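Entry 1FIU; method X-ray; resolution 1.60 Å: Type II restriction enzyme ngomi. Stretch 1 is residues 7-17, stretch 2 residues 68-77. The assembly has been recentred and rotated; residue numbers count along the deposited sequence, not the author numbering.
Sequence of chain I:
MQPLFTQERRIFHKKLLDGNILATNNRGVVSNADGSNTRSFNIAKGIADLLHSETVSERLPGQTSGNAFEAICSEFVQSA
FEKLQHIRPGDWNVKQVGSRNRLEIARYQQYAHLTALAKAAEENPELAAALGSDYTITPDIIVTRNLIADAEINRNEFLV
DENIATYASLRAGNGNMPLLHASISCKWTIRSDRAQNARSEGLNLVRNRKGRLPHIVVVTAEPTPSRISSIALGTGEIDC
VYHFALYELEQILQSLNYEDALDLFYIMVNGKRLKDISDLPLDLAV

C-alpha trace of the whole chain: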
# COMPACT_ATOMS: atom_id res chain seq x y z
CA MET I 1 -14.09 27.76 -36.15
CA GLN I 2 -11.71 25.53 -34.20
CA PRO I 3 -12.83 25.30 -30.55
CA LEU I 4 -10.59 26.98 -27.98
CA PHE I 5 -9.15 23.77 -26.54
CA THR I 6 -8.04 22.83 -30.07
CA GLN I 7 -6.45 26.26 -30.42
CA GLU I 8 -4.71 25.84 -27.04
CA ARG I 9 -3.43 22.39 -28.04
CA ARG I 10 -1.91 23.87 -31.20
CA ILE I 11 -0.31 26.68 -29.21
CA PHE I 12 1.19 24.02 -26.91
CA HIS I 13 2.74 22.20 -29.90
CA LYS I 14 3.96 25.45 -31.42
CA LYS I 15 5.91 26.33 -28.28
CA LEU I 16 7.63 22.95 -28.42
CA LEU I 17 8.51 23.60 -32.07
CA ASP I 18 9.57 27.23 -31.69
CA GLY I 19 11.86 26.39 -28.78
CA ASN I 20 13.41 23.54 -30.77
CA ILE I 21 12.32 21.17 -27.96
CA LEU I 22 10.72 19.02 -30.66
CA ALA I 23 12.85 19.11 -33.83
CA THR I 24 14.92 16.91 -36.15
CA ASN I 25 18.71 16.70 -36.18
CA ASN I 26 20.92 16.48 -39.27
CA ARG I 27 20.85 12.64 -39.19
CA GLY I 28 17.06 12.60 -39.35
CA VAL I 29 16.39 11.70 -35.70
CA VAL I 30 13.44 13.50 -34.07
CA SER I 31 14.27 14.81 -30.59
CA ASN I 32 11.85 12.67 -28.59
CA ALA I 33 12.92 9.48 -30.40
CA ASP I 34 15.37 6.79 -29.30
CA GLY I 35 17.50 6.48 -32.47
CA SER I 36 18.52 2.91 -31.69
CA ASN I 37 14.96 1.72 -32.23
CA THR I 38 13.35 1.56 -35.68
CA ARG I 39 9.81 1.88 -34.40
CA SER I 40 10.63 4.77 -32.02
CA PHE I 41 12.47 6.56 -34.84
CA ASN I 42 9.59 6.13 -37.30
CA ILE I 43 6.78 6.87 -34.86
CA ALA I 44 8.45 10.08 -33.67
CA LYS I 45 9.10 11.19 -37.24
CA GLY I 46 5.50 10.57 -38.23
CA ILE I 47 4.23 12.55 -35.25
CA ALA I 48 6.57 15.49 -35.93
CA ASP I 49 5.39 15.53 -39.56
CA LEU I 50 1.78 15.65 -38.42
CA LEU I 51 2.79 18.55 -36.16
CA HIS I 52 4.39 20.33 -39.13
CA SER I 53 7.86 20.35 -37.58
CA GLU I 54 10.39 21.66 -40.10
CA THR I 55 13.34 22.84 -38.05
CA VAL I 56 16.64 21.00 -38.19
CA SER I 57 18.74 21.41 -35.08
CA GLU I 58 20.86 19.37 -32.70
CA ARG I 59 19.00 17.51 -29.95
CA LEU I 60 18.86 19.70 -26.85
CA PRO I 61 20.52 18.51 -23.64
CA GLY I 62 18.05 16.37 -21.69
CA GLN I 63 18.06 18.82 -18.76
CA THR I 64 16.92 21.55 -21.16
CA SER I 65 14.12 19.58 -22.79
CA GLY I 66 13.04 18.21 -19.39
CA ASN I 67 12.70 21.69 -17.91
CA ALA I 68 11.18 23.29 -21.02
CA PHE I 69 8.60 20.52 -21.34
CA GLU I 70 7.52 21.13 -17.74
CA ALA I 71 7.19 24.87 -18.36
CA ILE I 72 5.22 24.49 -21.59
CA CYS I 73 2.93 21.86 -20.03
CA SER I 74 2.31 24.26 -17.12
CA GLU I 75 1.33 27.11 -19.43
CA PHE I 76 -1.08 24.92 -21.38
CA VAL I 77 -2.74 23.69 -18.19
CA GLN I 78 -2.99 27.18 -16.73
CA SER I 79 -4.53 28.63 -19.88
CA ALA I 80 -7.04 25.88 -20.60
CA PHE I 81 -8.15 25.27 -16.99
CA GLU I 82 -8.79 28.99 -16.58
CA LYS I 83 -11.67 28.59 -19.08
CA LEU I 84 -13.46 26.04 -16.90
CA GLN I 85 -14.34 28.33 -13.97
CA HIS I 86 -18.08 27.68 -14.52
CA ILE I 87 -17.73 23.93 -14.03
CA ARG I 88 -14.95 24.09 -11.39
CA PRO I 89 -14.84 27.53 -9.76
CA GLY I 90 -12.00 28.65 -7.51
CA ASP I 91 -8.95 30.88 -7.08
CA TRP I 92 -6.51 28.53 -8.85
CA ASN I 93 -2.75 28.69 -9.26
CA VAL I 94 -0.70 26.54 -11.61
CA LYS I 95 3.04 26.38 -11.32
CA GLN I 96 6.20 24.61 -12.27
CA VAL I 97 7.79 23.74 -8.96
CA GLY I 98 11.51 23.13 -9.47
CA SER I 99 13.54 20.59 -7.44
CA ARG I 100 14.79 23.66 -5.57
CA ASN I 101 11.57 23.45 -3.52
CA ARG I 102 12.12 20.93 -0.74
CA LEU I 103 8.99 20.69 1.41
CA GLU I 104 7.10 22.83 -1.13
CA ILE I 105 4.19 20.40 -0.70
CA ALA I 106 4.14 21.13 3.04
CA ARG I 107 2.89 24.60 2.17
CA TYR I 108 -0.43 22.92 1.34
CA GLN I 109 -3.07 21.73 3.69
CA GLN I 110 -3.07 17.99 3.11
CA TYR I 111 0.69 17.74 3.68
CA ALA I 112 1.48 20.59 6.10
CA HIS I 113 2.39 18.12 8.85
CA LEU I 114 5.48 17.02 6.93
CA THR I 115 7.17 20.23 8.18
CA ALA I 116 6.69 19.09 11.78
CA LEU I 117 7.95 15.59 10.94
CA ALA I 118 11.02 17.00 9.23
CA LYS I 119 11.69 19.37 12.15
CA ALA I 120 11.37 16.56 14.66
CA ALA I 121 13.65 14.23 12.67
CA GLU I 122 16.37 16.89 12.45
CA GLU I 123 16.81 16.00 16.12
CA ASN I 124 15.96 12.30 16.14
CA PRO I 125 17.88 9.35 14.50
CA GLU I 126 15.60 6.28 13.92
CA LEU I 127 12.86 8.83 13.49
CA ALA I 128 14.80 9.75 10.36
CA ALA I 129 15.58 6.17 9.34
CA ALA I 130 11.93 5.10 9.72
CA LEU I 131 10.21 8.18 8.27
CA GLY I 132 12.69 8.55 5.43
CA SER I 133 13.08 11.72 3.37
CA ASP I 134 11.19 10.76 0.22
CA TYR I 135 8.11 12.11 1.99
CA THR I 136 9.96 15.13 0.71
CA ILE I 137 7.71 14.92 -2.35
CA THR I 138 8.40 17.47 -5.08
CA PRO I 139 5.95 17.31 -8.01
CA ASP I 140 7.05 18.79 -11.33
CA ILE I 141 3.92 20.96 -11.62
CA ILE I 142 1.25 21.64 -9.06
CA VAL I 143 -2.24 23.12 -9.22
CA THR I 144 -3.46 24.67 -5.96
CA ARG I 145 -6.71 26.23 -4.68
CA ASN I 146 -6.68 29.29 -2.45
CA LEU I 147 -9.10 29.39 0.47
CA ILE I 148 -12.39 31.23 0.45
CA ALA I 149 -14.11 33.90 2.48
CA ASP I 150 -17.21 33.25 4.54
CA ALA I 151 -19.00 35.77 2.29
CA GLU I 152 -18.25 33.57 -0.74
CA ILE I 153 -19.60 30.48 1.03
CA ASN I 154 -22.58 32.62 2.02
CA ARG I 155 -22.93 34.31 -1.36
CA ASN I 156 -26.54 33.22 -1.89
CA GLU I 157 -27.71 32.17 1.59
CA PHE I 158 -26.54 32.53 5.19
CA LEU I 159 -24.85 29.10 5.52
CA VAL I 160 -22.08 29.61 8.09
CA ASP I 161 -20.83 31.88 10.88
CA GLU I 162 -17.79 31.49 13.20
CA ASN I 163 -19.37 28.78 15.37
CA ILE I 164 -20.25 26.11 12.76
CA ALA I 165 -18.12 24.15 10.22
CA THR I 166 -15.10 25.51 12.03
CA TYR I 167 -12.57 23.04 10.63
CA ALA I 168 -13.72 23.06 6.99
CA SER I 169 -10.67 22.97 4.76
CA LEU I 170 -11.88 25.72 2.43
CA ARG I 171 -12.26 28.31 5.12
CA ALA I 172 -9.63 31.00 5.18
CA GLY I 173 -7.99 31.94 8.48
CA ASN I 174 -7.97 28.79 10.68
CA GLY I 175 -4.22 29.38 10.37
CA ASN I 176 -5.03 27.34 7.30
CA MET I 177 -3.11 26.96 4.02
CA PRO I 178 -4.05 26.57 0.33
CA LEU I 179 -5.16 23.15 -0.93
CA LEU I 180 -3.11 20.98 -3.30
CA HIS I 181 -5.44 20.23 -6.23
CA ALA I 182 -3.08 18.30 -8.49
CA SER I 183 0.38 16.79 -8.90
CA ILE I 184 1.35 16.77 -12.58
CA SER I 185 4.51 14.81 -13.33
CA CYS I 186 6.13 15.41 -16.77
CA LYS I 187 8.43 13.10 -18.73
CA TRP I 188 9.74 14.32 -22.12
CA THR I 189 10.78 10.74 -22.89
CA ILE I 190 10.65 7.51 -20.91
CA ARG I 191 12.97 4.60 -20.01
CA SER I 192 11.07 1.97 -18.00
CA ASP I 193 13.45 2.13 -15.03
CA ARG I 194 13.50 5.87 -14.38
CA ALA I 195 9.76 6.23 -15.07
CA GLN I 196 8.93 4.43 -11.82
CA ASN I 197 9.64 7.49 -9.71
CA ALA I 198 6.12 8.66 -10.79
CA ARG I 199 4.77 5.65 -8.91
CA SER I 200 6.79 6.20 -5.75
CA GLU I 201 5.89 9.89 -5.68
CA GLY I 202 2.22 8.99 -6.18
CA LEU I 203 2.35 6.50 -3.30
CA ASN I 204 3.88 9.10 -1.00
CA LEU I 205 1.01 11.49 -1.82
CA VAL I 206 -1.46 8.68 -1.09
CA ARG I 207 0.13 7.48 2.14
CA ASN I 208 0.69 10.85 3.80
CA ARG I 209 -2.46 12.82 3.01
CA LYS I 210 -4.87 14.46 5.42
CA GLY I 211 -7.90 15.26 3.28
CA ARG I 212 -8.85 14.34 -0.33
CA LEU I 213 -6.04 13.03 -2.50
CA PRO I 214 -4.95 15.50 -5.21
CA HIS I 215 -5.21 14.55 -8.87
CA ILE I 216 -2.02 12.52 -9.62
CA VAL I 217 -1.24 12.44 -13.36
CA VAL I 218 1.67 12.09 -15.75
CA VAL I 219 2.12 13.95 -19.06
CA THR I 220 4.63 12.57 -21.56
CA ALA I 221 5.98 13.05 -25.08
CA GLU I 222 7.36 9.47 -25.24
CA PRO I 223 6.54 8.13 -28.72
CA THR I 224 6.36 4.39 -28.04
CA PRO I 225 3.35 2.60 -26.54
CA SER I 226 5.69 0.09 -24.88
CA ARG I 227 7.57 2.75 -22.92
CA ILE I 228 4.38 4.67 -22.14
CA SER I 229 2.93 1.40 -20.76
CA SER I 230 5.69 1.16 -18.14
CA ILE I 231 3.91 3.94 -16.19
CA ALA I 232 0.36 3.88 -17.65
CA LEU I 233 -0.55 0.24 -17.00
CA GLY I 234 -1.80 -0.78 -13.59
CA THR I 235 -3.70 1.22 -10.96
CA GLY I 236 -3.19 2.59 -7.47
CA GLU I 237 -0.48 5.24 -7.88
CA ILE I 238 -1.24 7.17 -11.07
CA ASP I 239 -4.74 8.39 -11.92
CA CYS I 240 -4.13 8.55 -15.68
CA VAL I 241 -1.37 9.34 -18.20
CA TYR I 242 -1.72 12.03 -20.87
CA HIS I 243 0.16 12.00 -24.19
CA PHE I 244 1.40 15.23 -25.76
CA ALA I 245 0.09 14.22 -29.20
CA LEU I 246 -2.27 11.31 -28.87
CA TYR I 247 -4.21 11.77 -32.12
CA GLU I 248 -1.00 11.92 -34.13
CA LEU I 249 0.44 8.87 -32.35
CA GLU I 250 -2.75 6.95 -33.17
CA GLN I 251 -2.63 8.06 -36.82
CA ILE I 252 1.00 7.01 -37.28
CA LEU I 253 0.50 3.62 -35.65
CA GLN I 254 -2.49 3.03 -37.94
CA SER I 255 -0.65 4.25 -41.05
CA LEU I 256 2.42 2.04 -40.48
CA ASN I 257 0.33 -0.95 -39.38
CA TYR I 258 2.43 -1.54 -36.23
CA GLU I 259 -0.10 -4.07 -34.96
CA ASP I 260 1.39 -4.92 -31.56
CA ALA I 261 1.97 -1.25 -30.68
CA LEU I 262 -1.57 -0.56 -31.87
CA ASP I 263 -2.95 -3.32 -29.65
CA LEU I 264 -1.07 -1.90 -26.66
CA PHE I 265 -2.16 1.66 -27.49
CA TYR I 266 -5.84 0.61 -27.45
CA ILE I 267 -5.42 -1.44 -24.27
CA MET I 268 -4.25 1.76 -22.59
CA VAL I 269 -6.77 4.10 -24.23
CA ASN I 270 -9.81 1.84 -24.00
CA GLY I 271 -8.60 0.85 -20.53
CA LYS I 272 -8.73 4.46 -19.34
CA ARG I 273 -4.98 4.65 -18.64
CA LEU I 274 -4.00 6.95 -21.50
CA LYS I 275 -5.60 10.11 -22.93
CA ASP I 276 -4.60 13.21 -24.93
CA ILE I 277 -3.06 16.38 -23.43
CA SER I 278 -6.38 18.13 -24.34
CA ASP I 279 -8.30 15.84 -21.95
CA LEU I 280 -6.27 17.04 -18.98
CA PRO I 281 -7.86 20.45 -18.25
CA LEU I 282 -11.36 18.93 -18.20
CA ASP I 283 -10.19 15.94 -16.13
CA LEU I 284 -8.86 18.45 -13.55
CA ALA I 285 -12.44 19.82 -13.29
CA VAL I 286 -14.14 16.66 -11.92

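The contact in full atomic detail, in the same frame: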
# COMPACT_ATOMS: atom_id res chain seq x y z
N GLN I 7 -7.38 25.16 -30.22
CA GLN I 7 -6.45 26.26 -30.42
C GLN I 7 -5.33 26.21 -29.36
O GLN I 7 -4.15 26.40 -29.67
CB GLN I 7 -7.19 27.60 -30.34
CG GLN I 7 -8.20 27.76 -31.46
CD GLN I 7 -8.85 29.13 -31.49
OE1 GLN I 7 -8.17 30.15 -31.32
NE2 GLN I 7 -10.16 29.16 -31.72
N GLU I 8 -5.71 25.93 -28.12
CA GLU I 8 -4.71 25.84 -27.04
C GLU I 8 -3.74 24.68 -27.27
O GLU I 8 -2.57 24.79 -26.97
CB GLU I 8 -5.40 25.65 -25.69
CG GLU I 8 -6.10 26.89 -25.16
CD GLU I 8 -5.14 28.01 -24.82
OE1 GLU I 8 -4.00 27.72 -24.39
OE2 GLU I 8 -5.54 29.19 -24.97
N ARG I 9 -4.26 23.56 -27.77
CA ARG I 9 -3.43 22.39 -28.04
C ARG I 9 -2.41 22.73 -29.13
O ARG I 9 -1.25 22.33 -29.04
CB ARG I 9 -4.31 21.21 -28.48
CG ARG I 9 -3.58 19.87 -28.61
CD ARG I 9 -4.55 18.82 -29.10
NE ARG I 9 -4.00 17.47 -29.11
CZ ARG I 9 -3.41 16.90 -30.16
NH1 ARG I 9 -3.27 17.56 -31.30
NH2 ARG I 9 -2.96 15.65 -30.07
N ARG I 10 -2.84 23.49 -30.13
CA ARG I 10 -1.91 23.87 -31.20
C ARG I 10 -0.85 24.84 -30.68
O ARG I 10 0.31 24.76 -31.06
CB ARG I 10 -2.69 24.48 -32.37
CG ARG I 10 -3.63 23.46 -32.97
CD ARG I 10 -4.40 23.93 -34.20
NE ARG I 10 -5.31 22.87 -34.66
CZ ARG I 10 -5.95 22.89 -35.83
NH1 ARG I 10 -5.78 23.90 -36.67
NH2 ARG I 10 -6.76 21.88 -36.15
N ILE I 11 -1.25 25.74 -29.79
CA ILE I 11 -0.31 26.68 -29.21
C ILE I 11 0.75 25.91 -28.41
O ILE I 11 1.92 26.26 -28.42
CB ILE I 11 -1.05 27.69 -28.30
CG1 ILE I 11 -1.88 28.65 -29.17
CG2 ILE I 11 -0.08 28.44 -27.41
CD1 ILE I 11 -2.83 29.54 -28.39
N PHE I 12 0.31 24.87 -27.70
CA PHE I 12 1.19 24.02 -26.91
C PHE I 12 2.25 23.39 -27.85
O PHE I 12 3.45 23.45 -27.58
CB PHE I 12 0.29 22.97 -26.22
CG PHE I 12 1.02 21.78 -25.66
CD1 PHE I 12 1.74 21.86 -24.47
CD2 PHE I 12 0.91 20.54 -26.29
CE1 PHE I 12 2.34 20.72 -23.91
CE2 PHE I 12 1.50 19.39 -25.73
CZ PHE I 12 2.22 19.49 -24.54
N HIS I 13 1.80 22.81 -28.96
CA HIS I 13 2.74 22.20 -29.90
C HIS I 13 3.68 23.23 -30.50
O HIS I 13 4.89 22.98 -30.65
CB HIS I 13 1.97 21.48 -31.01
CG HIS I 13 1.33 20.21 -30.57
ND1 HIS I 13 0.25 19.66 -31.22
CD2 HIS I 13 1.62 19.37 -29.55
CE1 HIS I 13 -0.10 18.53 -30.62
NE2 HIS I 13 0.72 18.34 -29.60
N LYS I 14 3.14 24.40 -30.82
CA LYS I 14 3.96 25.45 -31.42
C LYS I 14 5.09 25.90 -30.50
O LYS I 14 6.19 26.20 -30.97
CB LYS I 14 3.08 26.64 -31.81
CG LYS I 14 3.79 27.71 -32.62
CD LYS I 14 2.80 28.76 -33.13
CE LYS I 14 3.49 29.81 -33.99
NZ LYS I 14 4.41 30.69 -33.20
N LYS I 15 4.85 25.95 -29.19
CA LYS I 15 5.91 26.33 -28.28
C LYS I 15 7.03 25.28 -28.28
O LYS I 15 8.22 25.61 -28.17
CB LYS I 15 5.35 26.49 -26.86
CG LYS I 15 4.37 27.64 -26.73
CD LYS I 15 3.89 27.76 -25.27
CE LYS I 15 2.92 28.93 -25.10
NZ LYS I 15 2.38 28.95 -23.69
N LEU I 16 6.64 24.02 -28.39
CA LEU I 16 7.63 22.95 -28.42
C LEU I 16 8.44 23.07 -29.71
O LEU I 16 9.63 22.82 -29.71
CB LEU I 16 6.95 21.57 -28.35
CG LEU I 16 6.26 21.22 -27.02
CD1 LEU I 16 5.55 19.89 -27.16
CD2 LEU I 16 7.28 21.18 -25.89
N LEU I 17 7.79 23.45 -30.81
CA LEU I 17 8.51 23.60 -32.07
C LEU I 17 9.40 24.85 -32.06
O LEU I 17 10.59 24.78 -32.36
CB LEU I 17 7.54 23.69 -33.26
CG LEU I 17 6.66 22.47 -33.50
CD1 LEU I 17 5.78 22.71 -34.74
CD2 LEU I 17 7.55 21.25 -33.70
N ALA I 68 12.04 22.57 -20.09
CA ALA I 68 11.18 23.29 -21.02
C ALA I 68 9.84 22.60 -21.18
O ALA I 68 8.81 23.26 -21.29
CB ALA I 68 11.89 23.46 -22.39
N PHE I 69 9.84 21.27 -21.18
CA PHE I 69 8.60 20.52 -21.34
C PHE I 69 7.70 20.80 -20.12
O PHE I 69 6.49 20.96 -20.27
CB PHE I 69 8.89 19.01 -21.50
CG PHE I 69 7.65 18.17 -21.80
CD1 PHE I 69 6.85 18.44 -22.91
CD2 PHE I 69 7.31 17.10 -20.96
CE1 PHE I 69 5.73 17.66 -23.19
CE2 PHE I 69 6.18 16.30 -21.24
CZ PHE I 69 5.40 16.59 -22.36
N GLU I 70 8.30 20.85 -18.93
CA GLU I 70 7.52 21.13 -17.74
C GLU I 70 6.89 22.52 -17.87
O GLU I 70 5.70 22.70 -17.61
CB GLU I 70 8.39 21.13 -16.47
CG GLU I 70 8.89 19.77 -16.02
CD GLU I 70 9.80 19.85 -14.80
OE1 GLU I 70 9.97 20.96 -14.25
OE2 GLU I 70 10.33 18.79 -14.39
N ALA I 71 7.70 23.50 -18.26
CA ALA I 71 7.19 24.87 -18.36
C ALA I 71 6.05 25.01 -19.37
O ALA I 71 5.03 25.63 -19.09
CB ALA I 71 8.34 25.82 -18.73
N ILE I 72 6.23 24.42 -20.55
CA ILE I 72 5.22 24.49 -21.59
C ILE I 72 3.94 23.74 -21.19
O ILE I 72 2.83 24.19 -21.49
CB ILE I 72 5.82 23.98 -22.92
CG1 ILE I 72 6.89 25.01 -23.35
CG2 ILE I 72 4.76 23.81 -23.97
CD1 ILE I 72 7.80 24.56 -24.50
N CYS I 73 4.09 22.59 -20.52
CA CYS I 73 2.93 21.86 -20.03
C CYS I 73 2.17 22.72 -19.02
O CYS I 73 0.93 22.79 -19.05
CB CYS I 73 3.36 20.55 -19.36
SG CYS I 73 3.67 19.20 -20.56
N SER I 74 2.92 23.40 -18.14
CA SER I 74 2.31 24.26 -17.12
C SER I 74 1.48 25.37 -17.74
O SER I 74 0.35 25.66 -17.28
CB SER I 74 3.41 24.88 -16.26
OG SER I 74 2.83 25.51 -15.13
N GLU I 75 2.03 26.01 -18.76
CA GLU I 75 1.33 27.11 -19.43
C GLU I 75 0.05 26.65 -20.10
O GLU I 75 -0.95 27.34 -20.05
CB GLU I 75 2.27 27.78 -20.44
CG GLU I 75 3.44 28.44 -19.76
CD GLU I 75 4.42 29.07 -20.73
OE1 GLU I 75 4.31 28.82 -21.95
OE2 GLU I 75 5.30 29.81 -20.25
N PHE I 76 0.09 25.47 -20.73
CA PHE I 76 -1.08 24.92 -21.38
C PHE I 76 -2.16 24.64 -20.34
O PHE I 76 -3.33 24.96 -20.55
CB PHE I 76 -0.74 23.62 -22.11
CG PHE I 76 -1.94 22.85 -22.55
CD1 PHE I 76 -2.67 23.24 -23.68
CD2 PHE I 76 -2.41 21.79 -21.79
CE1 PHE I 76 -3.85 22.58 -24.03
CE2 PHE I 76 -3.58 21.13 -22.12
CZ PHE I 76 -4.31 21.51 -23.24
N VAL I 77 -1.77 24.02 -19.22
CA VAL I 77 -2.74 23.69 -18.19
C VAL I 77 -3.35 24.95 -17.60
O VAL I 77 -4.58 25.06 -17.46
CB VAL I 77 -2.11 22.82 -17.07
CG1 VAL I 77 -3.07 22.73 -15.85
CG2 VAL I 77 -1.85 21.40 -17.61
O HOH W 1 1.55 25.67 -23.82

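What polar bond ties the two stretches together? A single salt bridge does so: Lys15 NZ lies 2.6 Å from Glu75 OE1, with the ammonium group donating a hydrogen bond to the carboxylate. The distance is short even for a salt bridge; opposite charges add electrostatic attraction to the hydrogen bond. Both side chains leave their backbones toward the opposing stretch, and the lysine reaches its partner with chi2, chi3 and chi4 all t, so that its long aliphatic arm is almost fully extended beyond CB. A water supplements the bridge. The water O donates a hydrogen bond to Ile72 O at 3.0 Å and accepts a weak one from Lys15 NZ at 3.4 Å, giving the ammonium group a second, weaker and water-mediated link to the second stretch beside its direct bond to Glu75.

How do the backbones run beneath this bridge? Both stretches are helical, and each belongs to a helix that extends beyond it at both ends. Their N-to-C directions differ by 161°, so the pair is nearly antiparallel, and the axes come within 9.9 Å of each other. The antiparallel course explains the order of the partners: Glu8, early in the first stretch, meets Phe76, late in the second, whereas Leu16 meets Phe69 and Ile72. The backbones draw nearest at Phe12 and Phe76, whose CA atoms are 6.0 Å apart. Within each helix most of the backbone bonds follow the i to i+4 pattern, such as Phe12 N to Glu8 O at 3.0 Å and Phe76 N to Ile72 O at 3.1 Å. No direct backbone-to-backbone hydrogen bond joins the stretches, and side chains make most of the contact.

What fills the space between the helices? Phe12 is the central knob, its side chain set among Phe69, Ile72, Cys73 and Phe76. Phe12 CD1 packs 3.6 Å from Ile72 CG2 and 3.8 Å from Phe76 CB, while Phe12 CZ is 4.2 Å from Phe69 CE1. The thiol of Cys73 approaches the ring at its edge, with Cys73 SG 3.9 Å from Phe12 CE1, a favourable place for a polarizable sulfur beside the ring's hydrogens. The rings of Phe12 and Phe76 meet obliquely, their planes inclined at 52° and their centroids 5.5 Å apart.

How does the packing continue toward the two ends? At one end, Leu16 CD2 lies 3.7 Å from Ile72 CD1 and 4.1 Å from Phe69 CD1, reaching the edge of the Phe69 ring. Ile72 also lies against Lys15, with Ile72 CD1 3.9 Å from Lys15 CB, so the residue that carries the salt bridge contributes apolar surface near its backbone. At the other end, the edge of the Phe76 ring faces the first helix: Phe76 CD1 is 3.6 Å from Glu8 O, and Phe76 CE1 is 3.8 Å from Glu8 CB. Together these contacts bury 521 Å², counting both sides, in an interface that is largely apolar with one charged pair.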